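Local coordinates for CYCLIN domain-containing protein (Chaetomium thermophilum, PDB 6Z3U) that probably serves as the cyclin subunit of the CDK-activating kinase complex, regulating the activity of its cyclin-dependent serine/threonine kinase partner, at residues 92-97 / 116-121; 255-260 / 313-318; 191-196 / 212-217; 77-82 / 354-359; 129-134 / 364-369. All coordinates share one frame; numbering follows the deposited sequence.

In the fold
The five contacts sample both folds of a largely helical cyclin and its C-terminal part. Contact 1, its centre about 4 Å from that of the chain, lies in the first cyclin fold; contacts 2 and 3 lie in the second, their centres about 19 Å apart, and meet where Leu255 packs on Ala195. Contacts 4 and 5 bring the C-terminal part of the chain back to the first fold and touch through Leu357 and Trp366. Tyr93 of contact 1 joins them, its hydroxyl bonding to Arg354 of contact 4 and more weakly to Gln133 of contact 5. Contacts 2 and 3 adjoin the RING-type subunit; contact 5, about 47 Å from contact 2 between centres, adjoins the kinase.

Contact 1: 92-97 / 116-121; sequences FYTAEL and TFFKRF
One face of the Tyr93 ring carries Phe92 CD2, 3.8 Å above the plane and over its centre, while Glu96 OE1 lies in plane at the ring's edge; the Phe92 ring has Tyr93 CE2 at its own edge. Across the contact the central group is the Phe118 ring, which its neighbours meet obliquely and which also stacks edge-to-face with Tyr122. Phe118 CG stands anti to the backbone N (chi1 -174°), sending the ring toward helix 83-103. Tyr93 CB touches Phe118 CZ at 3.7 Å, and Thr94 OG1 approaches Phe118 CD2 at 3.4 Å. Leu97 slides past the other way, its CD1 3.9 Å from Phe118 CB. The two segments belong to consecutive helices of the first cyclin fold and run nearly antiparallel, axes 10.2 Å apart. No hydrogen bond crosses between them: Thr94 OG1 bonds to Val90 O in its own helix, and Tyr93 OH to Arg354 NE. Cohesion across the pair therefore rests on buried, largely apolar packing around Phe118.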
# COMPACT_ATOMS: atom_id res chain seq x y z
N PHE A 92 22.97 -12.05 -8.77
CA PHE A 92 23.18 -11.79 -10.19
C PHE A 92 21.88 -11.38 -10.87
O PHE A 92 21.84 -10.42 -11.64
CB PHE A 92 23.79 -13.02 -10.86
CG PHE A 92 23.80 -12.95 -12.36
CD1 PHE A 92 24.75 -12.20 -13.03
CD2 PHE A 92 22.87 -13.66 -13.11
CE1 PHE A 92 24.76 -12.14 -14.41
CE2 PHE A 92 22.88 -13.60 -14.49
CZ PHE A 92 23.83 -12.84 -15.14
N TYR A 93 20.80 -12.11 -10.59
CA TYR A 93 19.52 -11.83 -11.24
C TYR A 93 18.81 -10.63 -10.63
O TYR A 93 17.96 -10.03 -11.30
CB TYR A 93 18.62 -13.07 -11.17
CG TYR A 93 19.03 -14.14 -12.17
CD1 TYR A 93 18.89 -13.93 -13.53
CD2 TYR A 93 19.55 -15.35 -11.74
CE1 TYR A 93 19.26 -14.90 -14.44
CE2 TYR A 93 19.93 -16.33 -12.64
CZ TYR A 93 19.78 -16.10 -14.00
OH TYR A 93 20.15 -17.06 -14.91
N THR A 94 19.13 -10.26 -9.39
CA THR A 94 18.62 -9.01 -8.84
C THR A 94 19.23 -7.81 -9.58
O THR A 94 18.55 -6.80 -9.80
CB THR A 94 18.92 -8.91 -7.35
OG1 THR A 94 18.39 -10.07 -6.68
CG2 THR A 94 18.28 -7.66 -6.75
N ALA A 95 20.50 -7.91 -9.96
CA ALA A 95 21.12 -6.85 -10.75
C ALA A 95 20.54 -6.82 -12.16
O ALA A 95 20.33 -5.74 -12.72
CB ALA A 95 22.63 -7.04 -10.79
N GLU A 96 20.30 -7.99 -12.75
CA GLU A 96 19.67 -8.04 -14.06
C GLU A 96 18.25 -7.49 -14.01
O GLU A 96 17.80 -6.81 -14.94
CB GLU A 96 19.68 -9.47 -14.60
CG GLU A 96 19.20 -9.60 -16.04
CD GLU A 96 19.41 -11.00 -16.60
OE1 GLU A 96 18.65 -11.92 -16.23
OE2 GLU A 96 20.35 -11.18 -17.40
N LEU A 97 17.53 -7.78 -12.92
CA LEU A 97 16.20 -7.22 -12.74
C LEU A 97 16.24 -5.70 -12.75
O LEU A 97 15.44 -5.05 -13.43
CB LEU A 97 15.60 -7.74 -11.43
CG LEU A 97 14.18 -7.31 -11.07
CD1 LEU A 97 13.48 -8.40 -10.28
CD2 LEU A 97 14.19 -6.02 -10.28
N THR A 116 12.83 -6.22 -4.21
CA THR A 116 12.59 -6.75 -2.87
C THR A 116 11.69 -7.98 -2.92
O THR A 116 11.94 -8.97 -2.22
CB THR A 116 11.97 -5.67 -1.98
OG1 THR A 116 12.87 -4.56 -1.89
CG2 THR A 116 11.71 -6.22 -0.58
N PHE A 117 10.63 -7.94 -3.74
CA PHE A 117 9.82 -9.14 -3.94
C PHE A 117 10.67 -10.30 -4.43
O PHE A 117 10.46 -11.45 -4.02
CB PHE A 117 8.69 -8.86 -4.93
CG PHE A 117 7.59 -7.98 -4.39
CD1 PHE A 117 7.52 -7.65 -3.05
CD2 PHE A 117 6.60 -7.51 -5.24
CE1 PHE A 117 6.51 -6.85 -2.56
CE2 PHE A 117 5.58 -6.71 -4.76
CZ PHE A 117 5.53 -6.38 -3.42
N PHE A 118 11.61 -10.03 -5.33
CA PHE A 118 12.48 -11.09 -5.84
C PHE A 118 13.32 -11.69 -4.72
O PHE A 118 13.41 -12.91 -4.57
CB PHE A 118 13.35 -10.55 -6.97
CG PHE A 118 14.18 -11.60 -7.66
CD1 PHE A 118 13.64 -12.35 -8.69
CD2 PHE A 118 15.50 -11.80 -7.30
CE1 PHE A 118 14.40 -13.32 -9.32
CE2 PHE A 118 16.26 -12.76 -7.94
CZ PHE A 118 15.71 -13.52 -8.95
N LYS A 119 13.95 -10.83 -3.91
CA LYS A 119 14.77 -11.32 -2.81
C LYS A 119 13.93 -12.06 -1.78
O LYS A 119 14.35 -13.09 -1.24
CB LYS A 119 15.53 -10.17 -2.14
CG LYS A 119 16.56 -9.49 -3.02
CD LYS A 119 17.26 -8.36 -2.27
CE LYS A 119 18.58 -8.82 -1.65
NZ LYS A 119 19.51 -9.44 -2.64
N ARG A 120 12.73 -11.54 -1.50
CA ARG A 120 11.86 -12.20 -0.53
C ARG A 120 11.34 -13.52 -1.05
O ARG A 120 11.16 -14.47 -0.28
CB ARG A 120 10.70 -11.27 -0.17
CG ARG A 120 11.10 -10.05 0.64
CD ARG A 120 9.88 -9.21 0.95
NE ARG A 120 10.21 -8.01 1.71
CZ ARG A 120 9.30 -7.14 2.16
NH1 ARG A 120 8.01 -7.34 1.91
NH2 ARG A 120 9.69 -6.08 2.84
N PHE A 121 11.10 -13.63 -2.36
CA PHE A 121 10.59 -14.87 -2.92
C PHE A 121 11.59 -16.01 -2.73
O PHE A 121 11.20 -17.13 -2.38
CB PHE A 121 10.27 -14.69 -4.40
CG PHE A 121 9.77 -15.93 -5.08
CD1 PHE A 121 8.44 -16.30 -5.00
CD2 PHE A 121 10.64 -16.74 -5.80
CE1 PHE A 121 7.98 -17.44 -5.63
CE2 PHE A 121 10.19 -17.89 -6.42
CZ PHE A 121 8.86 -18.24 -6.34

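Contact 2: 255-260 / 313-318; sequences LIQDTF and HVRDKV
Arg315 leaves its helix with CG anti to the backbone N (chi1 177°), runs on extended and then bends at chi3 (66°), so that its methylenes pass Phe260 while its guanidinium swings toward Gln257. Phe260, with CG anti to its carbonyl carbon, presents a face to this chain. Arg315 CB sits over that face, 3.9 Å from the centroid of the Phe260 ring and 20° off the normal, a CH-pi contact. Around the same ring Val314 CG1 reaches Phe260 CE1 at 3.8 Å and Val318 CG2 reaches Phe260 CZ at 4.2 Å. Gln257, bent at chi2, brings its amide up to the guanidinium, with both OE1 and NE2 3.1 Å from Arg315 NH1. Within its own helix Arg315 NH2 is paired with Asp316 OD1 at 3.2 Å, but the oxygen lies well above the guanidinium plane, so charge alone acts. Val314, Val318 and Phe260 also pack on Ala59, Leu58 and Arg15 of the RING-type subunit, and Lys317 forms a salt bridge with its Asp64. This near-antiparallel helix pair, with an arginine stem laid over a phenylalanine, belongs to the C-terminal cyclin fold, here at its border with that subunit.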
# COMPACT_ATOMS: atom_id res chain seq x y z
N LEU A 255 23.30 15.44 11.19
CA LEU A 255 21.86 15.25 11.37
C LEU A 255 21.56 14.42 12.62
O LEU A 255 20.63 14.73 13.37
CB LEU A 255 21.28 14.58 10.13
CG LEU A 255 19.79 14.72 9.84
CD1 LEU A 255 19.34 16.16 9.98
CD2 LEU A 255 19.48 14.20 8.44
N ILE A 256 22.35 13.37 12.87
CA ILE A 256 22.13 12.53 14.04
C ILE A 256 22.45 13.29 15.32
O ILE A 256 21.73 13.19 16.31
CB ILE A 256 22.95 11.23 13.93
CG1 ILE A 256 22.55 10.45 12.68
CG2 ILE A 256 22.76 10.38 15.18
CD1 ILE A 256 23.42 9.24 12.40
N GLN A 257 23.55 14.06 15.32
CA GLN A 257 23.91 14.81 16.51
C GLN A 257 22.83 15.82 16.88
O GLN A 257 22.49 15.97 18.06
CB GLN A 257 25.24 15.54 16.30
CG GLN A 257 26.46 14.64 16.08
CD GLN A 257 26.75 13.70 17.23
OE1 GLN A 257 26.46 14.00 18.39
NE2 GLN A 257 27.32 12.55 16.91
N ASP A 258 22.27 16.50 15.89
CA ASP A 258 21.31 17.57 16.15
C ASP A 258 20.05 17.03 16.84
O ASP A 258 19.60 17.58 17.85
CB ASP A 258 20.94 18.28 14.85
CG ASP A 258 21.95 19.35 14.46
OD1 ASP A 258 22.99 19.48 15.15
OD2 ASP A 258 21.70 20.06 13.46
N THR A 259 19.47 15.96 16.30
CA THR A 259 18.20 15.48 16.82
C THR A 259 18.34 14.97 18.25
O THR A 259 17.44 15.17 19.08
CB THR A 259 17.64 14.37 15.92
OG1 THR A 259 18.54 13.26 15.91
CG2 THR A 259 17.47 14.89 14.50
N PHE A 260 19.46 14.31 18.57
CA PHE A 260 19.67 13.81 19.92
C PHE A 260 20.18 14.88 20.87
O PHE A 260 20.01 14.75 22.08
CB PHE A 260 20.65 12.63 19.90
CG PHE A 260 20.02 11.33 19.47
CD1 PHE A 260 19.40 10.52 20.40
CD2 PHE A 260 20.06 10.93 18.15
CE1 PHE A 260 18.82 9.32 20.01
CE2 PHE A 260 19.49 9.74 17.76
CZ PHE A 260 18.87 8.93 18.69
N HIS A 313 22.67 7.33 25.48
CA HIS A 313 23.16 6.00 25.11
C HIS A 313 22.56 5.55 23.78
O HIS A 313 23.23 4.88 22.99
CB HIS A 313 22.83 5.00 26.22
CG HIS A 313 22.76 3.58 25.75
ND1 HIS A 313 21.62 3.03 25.20
CD2 HIS A 313 23.69 2.60 25.74
CE1 HIS A 313 21.86 1.77 24.87
NE2 HIS A 313 23.11 1.48 25.19
N VAL A 314 21.30 5.91 23.53
CA VAL A 314 20.65 5.50 22.28
C VAL A 314 21.33 6.15 21.08
O VAL A 314 21.38 5.55 20.00
CB VAL A 314 19.15 5.84 22.33
CG1 VAL A 314 18.53 5.69 20.95
CG2 VAL A 314 18.44 4.93 23.32
N ARG A 315 21.84 7.37 21.23
CA ARG A 315 22.54 8.01 20.12
C ARG A 315 23.74 7.17 19.69
O ARG A 315 23.96 6.96 18.49
CB ARG A 315 22.98 9.42 20.53
CG ARG A 315 23.80 10.15 19.47
CD ARG A 315 24.34 11.47 19.99
NE ARG A 315 25.32 11.28 21.06
CZ ARG A 315 26.63 11.16 20.87
NH1 ARG A 315 27.14 11.20 19.65
NH2 ARG A 315 27.44 11.00 21.91
N ASP A 316 24.52 6.67 20.65
CA ASP A 316 25.67 5.85 20.31
C ASP A 316 25.24 4.53 19.68
O ASP A 316 25.91 4.02 18.77
CB ASP A 316 26.53 5.60 21.55
CG ASP A 316 27.18 6.86 22.08
OD1 ASP A 316 27.35 7.82 21.29
OD2 ASP A 316 27.54 6.90 23.28
N LYS A 317 24.12 3.96 20.13
CA LYS A 317 23.65 2.71 19.55
C LYS A 317 23.11 2.92 18.13
O LYS A 317 23.23 2.02 17.29
CB LYS A 317 22.56 2.08 20.43
CG LYS A 317 22.12 0.69 19.97
CD LYS A 317 23.23 -0.34 20.07
CE LYS A 317 22.73 -1.73 19.70
NZ LYS A 317 22.49 -1.87 18.24
N VAL A 318 22.51 4.08 17.86
CA VAL A 318 22.07 4.37 16.50
C VAL A 318 23.27 4.56 15.59
O VAL A 318 23.34 3.99 14.49
CB VAL A 318 21.14 5.60 16.49
CG1 VAL A 318 21.08 6.22 15.10
CG2 VAL A 318 19.75 5.21 16.97

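Contact 3: 191-196 / 212-217; sequences ALRGAI and AAEQRA
Glu214 OE2 is gripped by one hydrogen bond, with His24 NE2 of the RING-type subunit, and also lies 3.3 Å from Ile196 CG1. Its twin, Glu214 OE1, is held more loosely: Arg193 NE donates a weak but fairly straight bond of 3.4 Å (165° at the hydrogen) to OE1 as part of a salt bridge, and Arg218 adds a long ion pair. OE1 meets the guanidinium at its edge, the two planes 62° apart. Two neighbouring arginines would probably favour the ionised carboxylate. The segments lie on consecutive helices of the second cyclin fold, nearly antiparallel, with axes 10.6 Å apart. Glu214 spans much of that gap because it is extended throughout, CG anti to the backbone N. An alanine here would remove both oxygens, and with them the His24 bond and the Arg193 salt bridge, and would probably weaken the junction with the RING-type subunit. Farther along the helices Leu192 CD1 rests 3.9 Å from Ala217 CB.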
# COMPACT_ATOMS: atom_id res chain seq x y z
N ALA A 191 12.65 9.16 2.09
CA ALA A 191 13.33 9.51 3.33
C ALA A 191 14.56 10.38 3.06
O ALA A 191 14.88 11.26 3.86
CB ALA A 191 13.73 8.24 4.07
N LEU A 192 15.25 10.14 1.95
CA LEU A 192 16.44 10.93 1.63
C LEU A 192 16.07 12.39 1.39
O LEU A 192 16.68 13.30 1.96
CB LEU A 192 17.14 10.35 0.40
CG LEU A 192 18.31 11.15 -0.18
CD1 LEU A 192 19.44 11.30 0.83
CD2 LEU A 192 18.81 10.48 -1.45
N ARG A 193 15.06 12.63 0.55
CA ARG A 193 14.65 14.01 0.27
C ARG A 193 14.13 14.69 1.53
O ARG A 193 14.24 15.91 1.66
CB ARG A 193 13.61 14.02 -0.84
CG ARG A 193 13.34 15.40 -1.42
CD ARG A 193 12.80 15.29 -2.84
NE ARG A 193 13.87 15.18 -3.82
CZ ARG A 193 13.69 14.92 -5.11
NH1 ARG A 193 12.46 14.73 -5.59
NH2 ARG A 193 14.73 14.84 -5.93
N GLY A 194 13.57 13.91 2.46
CA GLY A 194 13.16 14.48 3.74
C GLY A 194 14.35 14.88 4.59
O GLY A 194 14.32 15.91 5.27
N ALA A 195 15.41 14.07 4.58
CA ALA A 195 16.59 14.38 5.37
C ALA A 195 17.32 15.61 4.84
O ALA A 195 17.95 16.34 5.61
CB ALA A 195 17.54 13.18 5.39
N ILE A 196 17.26 15.86 3.52
CA ILE A 196 17.93 17.02 2.96
C ILE A 196 17.27 18.31 3.45
O ILE A 196 17.95 19.30 3.72
CB ILE A 196 17.93 16.95 1.42
CG1 ILE A 196 18.80 15.78 0.95
CG2 ILE A 196 18.42 18.26 0.82
CD1 ILE A 196 20.28 15.92 1.27
N ALA A 212 25.29 17.83 -4.01
CA ALA A 212 26.19 16.73 -4.34
C ALA A 212 25.93 15.52 -3.46
O ALA A 212 25.92 14.38 -3.94
CB ALA A 212 27.64 17.19 -4.22
N ALA A 213 25.73 15.74 -2.16
CA ALA A 213 25.47 14.63 -1.25
C ALA A 213 24.19 13.90 -1.64
O ALA A 213 24.16 12.66 -1.69
CB ALA A 213 25.38 15.13 0.19
N GLU A 214 23.12 14.65 -1.92
CA GLU A 214 21.85 14.02 -2.28
C GLU A 214 21.97 13.25 -3.59
O GLU A 214 21.46 12.13 -3.71
CB GLU A 214 20.75 15.08 -2.39
CG GLU A 214 19.39 14.51 -2.76
CD GLU A 214 18.29 15.56 -2.75
OE1 GLU A 214 17.18 15.26 -3.24
OE2 GLU A 214 18.54 16.68 -2.26
N GLN A 215 22.62 13.85 -4.59
CA GLN A 215 22.77 13.18 -5.88
C GLN A 215 23.44 11.82 -5.71
O GLN A 215 22.96 10.81 -6.22
CB GLN A 215 23.57 14.05 -6.84
CG GLN A 215 22.86 15.32 -7.28
CD GLN A 215 23.66 16.11 -8.29
OE1 GLN A 215 24.47 16.97 -7.93
NE2 GLN A 215 23.45 15.82 -9.57
N ARG A 216 24.56 11.78 -4.98
CA ARG A 216 25.28 10.52 -4.82
C ARG A 216 24.48 9.55 -3.97
O ARG A 216 24.32 8.38 -4.33
CB ARG A 216 26.66 10.77 -4.22
CG ARG A 216 27.48 9.50 -4.03
CD ARG A 216 27.62 8.74 -5.35
NE ARG A 216 28.43 7.53 -5.23
CZ ARG A 216 28.54 6.62 -6.19
NH1 ARG A 216 29.29 5.55 -6.01
NH2 ARG A 216 27.88 6.78 -7.34
N ALA A 217 23.99 10.01 -2.81
CA ALA A 217 23.23 9.13 -1.93
C ALA A 217 22.06 8.48 -2.65
O ALA A 217 21.70 7.34 -2.34
CB ALA A 217 22.73 9.92 -0.72

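Contact 4: 77-82 / 354-359; sequences LPEFLT and RKKLNK
The loop that leads into helix 83-103 of the first cyclin fold lies across the C-terminal part of helix 343-358. The close packing centres on Leu81, whose two methyls divide the work: CD1 meets Leu357 CD1 at 3.7 Å, and CD2 rests 3.5 Å from Lys356 CD. Leu89 backs both leucines. Lys356 starts with CG anti to the backbone N, passes Glu79 O with its CG at 3.4 Å, then bends at chi3 (-73°). Its ammonium forms a salt bridge with Glu85, whose OE2 also accepts a bond from Thr82 N. An alanine in place of Lys356 would remove the methylenes beyond CB that pack on Leu81 and the ammonium that pairs with Glu85, and would probably loosen the loop on the helix. The solvent side is slacker: exposed Glu79 crosses Lys356, its OE2 4.3 Å from Lys356 NZ, beyond a salt bridge, and the Lys359 ammonium stays farther still from the Glu79 carboxylate. Toward the start of 77-82, Pro78 CG lies 3.4 Å from Lys359 O.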
# COMPACT_ATOMS: atom_id res chain seq x y z
N LEU A 77 22.23 -39.44 -8.43
CA LEU A 77 21.72 -38.10 -8.16
C LEU A 77 22.69 -37.04 -8.67
O LEU A 77 23.89 -37.29 -8.78
CB LEU A 77 21.50 -37.92 -6.67
CG LEU A 77 20.35 -38.72 -6.04
CD1 LEU A 77 20.44 -38.68 -4.53
CD2 LEU A 77 19.01 -38.20 -6.52
N PRO A 78 22.19 -35.85 -9.00
CA PRO A 78 23.07 -34.78 -9.47
C PRO A 78 23.64 -33.96 -8.32
O PRO A 78 23.28 -34.13 -7.15
CB PRO A 78 22.13 -33.93 -10.34
CG PRO A 78 20.81 -34.07 -9.67
CD PRO A 78 20.77 -35.47 -9.08
N GLU A 79 24.54 -33.05 -8.68
CA GLU A 79 25.13 -32.12 -7.72
C GLU A 79 24.19 -30.94 -7.51
O GLU A 79 23.90 -30.21 -8.46
CB GLU A 79 26.49 -31.64 -8.21
CG GLU A 79 27.42 -32.74 -8.68
CD GLU A 79 28.69 -32.19 -9.31
OE1 GLU A 79 29.30 -32.89 -10.14
OE2 GLU A 79 29.06 -31.04 -8.98
N PHE A 80 23.71 -30.76 -6.29
CA PHE A 80 22.80 -29.67 -5.97
C PHE A 80 23.59 -28.41 -5.64
O PHE A 80 24.73 -28.46 -5.18
CB PHE A 80 21.90 -30.06 -4.80
CG PHE A 80 21.00 -31.22 -5.09
CD1 PHE A 80 19.78 -31.03 -5.71
CD2 PHE A 80 21.39 -32.51 -4.75
CE1 PHE A 80 18.95 -32.11 -5.98
CE2 PHE A 80 20.56 -33.58 -5.02
CZ PHE A 80 19.35 -33.38 -5.64
N LEU A 81 22.96 -27.26 -5.89
CA LEU A 81 23.62 -25.98 -5.64
C LEU A 81 23.90 -25.78 -4.15
O LEU A 81 23.12 -26.21 -3.29
CB LEU A 81 22.75 -24.83 -6.16
CG LEU A 81 22.60 -24.66 -7.67
CD1 LEU A 81 21.93 -23.34 -7.99
CD2 LEU A 81 23.96 -24.74 -8.36
N THR A 82 25.03 -25.13 -3.86
CA THR A 82 25.37 -24.76 -2.49
C THR A 82 24.57 -23.52 -2.08
O THR A 82 24.28 -22.66 -2.92
CB THR A 82 26.86 -24.46 -2.37
OG1 THR A 82 27.57 -25.15 -3.41
CG2 THR A 82 27.41 -24.91 -1.03
N ARG A 354 24.81 -21.93 -13.44
CA ARG A 354 23.61 -22.21 -14.22
C ARG A 354 23.63 -23.62 -14.80
O ARG A 354 22.57 -24.26 -14.91
CB ARG A 354 23.45 -21.17 -15.33
CG ARG A 354 23.46 -19.74 -14.81
CD ARG A 354 23.21 -18.69 -15.89
NE ARG A 354 21.90 -18.84 -16.54
CZ ARG A 354 21.71 -19.22 -17.80
NH1 ARG A 354 20.48 -19.32 -18.27
NH2 ARG A 354 22.74 -19.48 -18.60
N LYS A 355 24.81 -24.14 -15.17
CA LYS A 355 24.87 -25.51 -15.67
C LYS A 355 24.64 -26.52 -14.55
O LYS A 355 23.99 -27.55 -14.75
CB LYS A 355 26.20 -25.79 -16.35
CG LYS A 355 26.10 -26.94 -17.36
CD LYS A 355 27.44 -27.41 -17.89
CE LYS A 355 27.95 -26.54 -19.02
NZ LYS A 355 29.28 -27.02 -19.49
N LYS A 356 25.18 -26.25 -13.35
CA LYS A 356 24.91 -27.13 -12.23
C LYS A 356 23.43 -27.12 -11.88
O LYS A 356 22.87 -28.16 -11.50
CB LYS A 356 25.77 -26.72 -11.02
CG LYS A 356 25.73 -27.71 -9.87
CD LYS A 356 26.47 -27.19 -8.64
CE LYS A 356 27.98 -27.23 -8.83
NZ LYS A 356 28.71 -26.98 -7.54
N LEU A 357 22.78 -25.97 -12.02
CA LEU A 357 21.36 -25.86 -11.73
C LEU A 357 20.51 -26.55 -12.79
O LEU A 357 19.40 -27.01 -12.49
CB LEU A 357 20.97 -24.38 -11.62
CG LEU A 357 19.51 -24.04 -11.33
CD1 LEU A 357 19.07 -24.62 -10.00
CD2 LEU A 357 19.32 -22.53 -11.35
N ASN A 358 21.01 -26.63 -14.02
CA ASN A 358 20.23 -27.16 -15.13
C ASN A 358 20.00 -28.67 -15.03
O ASN A 358 19.12 -29.19 -15.71
CB ASN A 358 20.91 -26.83 -16.45
CG ASN A 358 20.08 -27.21 -17.66
OD1 ASN A 358 18.96 -26.74 -17.83
ND2 ASN A 358 20.64 -28.06 -18.51
N LYS A 359 20.77 -29.37 -14.19
CA LYS A 359 20.67 -30.81 -14.09
C LYS A 359 20.14 -31.29 -12.74
O LYS A 359 19.93 -32.49 -12.57
CB LYS A 359 22.04 -31.46 -14.36
CG LYS A 359 23.24 -30.74 -13.74
CD LYS A 359 24.55 -31.27 -14.32
CE LYS A 359 25.73 -30.43 -13.86
NZ LYS A 359 26.97 -30.75 -14.63

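Contact 5: 129-134 / 364-369; sequences TYPPQE and DRWNLV
Two chain turns, each leading into a helix with Pro131 and Asn367 at the N-cap positions, come within 5.3 Å of each other at Tyr130 CA and Trp366 CA. Pro131 lies over one face of the Trp366 indole, its CB 3.9 Å from the centroid of the five-membered ring and 23° off the normal, a CH-pi contact. Pro132 CD joins obliquely, 3.8 Å from Trp366 CH2, and Arg361 adds a cation-pi contact to the indole. Leu368 meets Pro131 tip to tip, Leu368 CD2 to Pro131 CD at 3.9 Å. The polar end belongs to Arg365: NE donates a 3.0 Å bond to Tyr130 OH, bent to 135°, while the phenol ring stands almost perpendicular to the guanidinium. Arg365 CD also lies 3.5 Å from Thr129 CG2, the two side chains pointing the same way. Arg365 NH1 reaches beyond the chain to a salt bridge with Glu82 of the kinase subunit. The contact thus anchors the start of helix 368-380 to the first cyclin fold, at the border between cyclin and kinase.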
# COMPACT_ATOMS: atom_id res chain seq x y z
N THR A 129 13.91 -24.75 -7.18
CA THR A 129 12.49 -25.08 -7.26
C THR A 129 11.77 -24.30 -8.35
O THR A 129 11.01 -24.90 -9.13
CB THR A 129 11.82 -24.81 -5.91
OG1 THR A 129 12.65 -25.32 -4.85
CG2 THR A 129 10.46 -25.49 -5.84
N TYR A 130 11.97 -22.99 -8.43
CA TYR A 130 11.31 -22.15 -9.42
C TYR A 130 12.34 -21.35 -10.21
O TYR A 130 13.36 -20.92 -9.65
CB TYR A 130 10.31 -21.20 -8.75
CG TYR A 130 9.24 -21.91 -7.95
CD1 TYR A 130 8.26 -22.66 -8.58
CD2 TYR A 130 9.21 -21.83 -6.56
CE1 TYR A 130 7.27 -23.31 -7.86
CE2 TYR A 130 8.23 -22.48 -5.83
CZ TYR A 130 7.26 -23.22 -6.48
OH TYR A 130 6.28 -23.87 -5.75
N PRO A 131 12.10 -21.12 -11.50
CA PRO A 131 13.15 -20.55 -12.37
C PRO A 131 13.37 -19.08 -12.11
O PRO A 131 12.47 -18.26 -12.32
CB PRO A 131 12.59 -20.78 -13.78
CG PRO A 131 11.12 -20.85 -13.61
CD PRO A 131 10.84 -21.36 -12.22
N PRO A 132 14.58 -18.68 -11.68
CA PRO A 132 14.84 -17.25 -11.46
C PRO A 132 14.77 -16.42 -12.72
O PRO A 132 14.48 -15.22 -12.64
CB PRO A 132 16.24 -17.23 -10.84
CG PRO A 132 16.87 -18.50 -11.29
CD PRO A 132 15.76 -19.51 -11.38
N GLN A 133 15.05 -17.00 -13.89
CA GLN A 133 14.95 -16.25 -15.13
C GLN A 133 13.54 -15.74 -15.36
O GLN A 133 13.34 -14.66 -15.93
CB GLN A 133 15.41 -17.11 -16.30
CG GLN A 133 15.64 -16.35 -17.59
CD GLN A 133 17.01 -15.68 -17.63
OE1 GLN A 133 18.03 -16.33 -17.41
NE2 GLN A 133 17.02 -14.38 -17.90
N GLU A 134 12.54 -16.51 -14.93
CA GLU A 134 11.13 -16.14 -15.09
C GLU A 134 10.64 -15.28 -13.93
O GLU A 134 9.99 -14.26 -14.15
CB GLU A 134 10.27 -17.40 -15.22
CG GLU A 134 10.62 -18.28 -16.42
CD GLU A 134 10.38 -17.58 -17.74
OE1 GLU A 134 11.34 -16.97 -18.27
OE2 GLU A 134 9.24 -17.62 -18.25
N ASP A 364 9.02 -30.84 -12.19
CA ASP A 364 7.60 -30.53 -12.34
C ASP A 364 7.30 -29.04 -12.19
O ASP A 364 6.40 -28.53 -12.87
CB ASP A 364 6.79 -31.31 -11.31
CG ASP A 364 7.13 -32.78 -11.30
OD1 ASP A 364 7.04 -33.42 -12.37
OD2 ASP A 364 7.50 -33.30 -10.22
N ARG A 365 8.02 -28.34 -11.32
CA ARG A 365 7.72 -26.95 -11.03
C ARG A 365 8.48 -25.96 -11.91
O ARG A 365 8.12 -24.78 -11.92
CB ARG A 365 8.02 -26.62 -9.57
CG ARG A 365 7.12 -27.30 -8.54
CD ARG A 365 7.51 -26.85 -7.14
NE ARG A 365 6.37 -26.80 -6.22
CZ ARG A 365 5.98 -27.79 -5.42
NH1 ARG A 365 4.93 -27.62 -4.63
NH2 ARG A 365 6.63 -28.95 -5.41
N TRP A 366 9.50 -26.39 -12.64
CA TRP A 366 10.30 -25.44 -13.40
C TRP A 366 9.46 -24.78 -14.49
O TRP A 366 9.61 -23.58 -14.76
CB TRP A 366 11.52 -26.13 -14.01
CG TRP A 366 12.65 -25.19 -14.31
CD1 TRP A 366 13.00 -24.69 -15.54
CD2 TRP A 366 13.58 -24.64 -13.38
NE1 TRP A 366 14.09 -23.87 -15.42
CE2 TRP A 366 14.47 -23.83 -14.10
CE3 TRP A 366 13.76 -24.77 -11.99
CZ2 TRP A 366 15.52 -23.13 -13.49
CZ3 TRP A 366 14.80 -24.08 -11.39
CH2 TRP A 366 15.66 -23.28 -12.14
N ASN A 367 8.57 -25.54 -15.13
CA ASN A 367 7.69 -25.01 -16.17
C ASN A 367 6.47 -24.42 -15.49
O ASN A 367 5.55 -25.15 -15.10
CB ASN A 367 7.32 -26.09 -17.17
CG ASN A 367 6.62 -25.53 -18.40
OD1 ASN A 367 5.95 -24.51 -18.33
ND2 ASN A 367 6.80 -26.20 -19.53
N LEU A 368 6.44 -23.09 -15.35
CA LEU A 368 5.35 -22.43 -14.65
C LEU A 368 4.03 -22.61 -15.38
O LEU A 368 2.99 -22.83 -14.75
CB LEU A 368 5.67 -20.95 -14.47
CG LEU A 368 7.01 -20.66 -13.80
CD1 LEU A 368 7.35 -19.19 -13.93
CD2 LEU A 368 6.99 -21.09 -12.34
N VAL A 369 4.04 -22.50 -16.71
CA VAL A 369 2.81 -22.64 -17.47
C VAL A 369 2.21 -24.02 -17.27
O VAL A 369 0.98 -24.18 -17.18
CB VAL A 369 3.06 -22.35 -18.96
CG1 VAL A 369 1.80 -22.61 -19.77
CG2 VAL A 369 3.54 -20.93 -19.14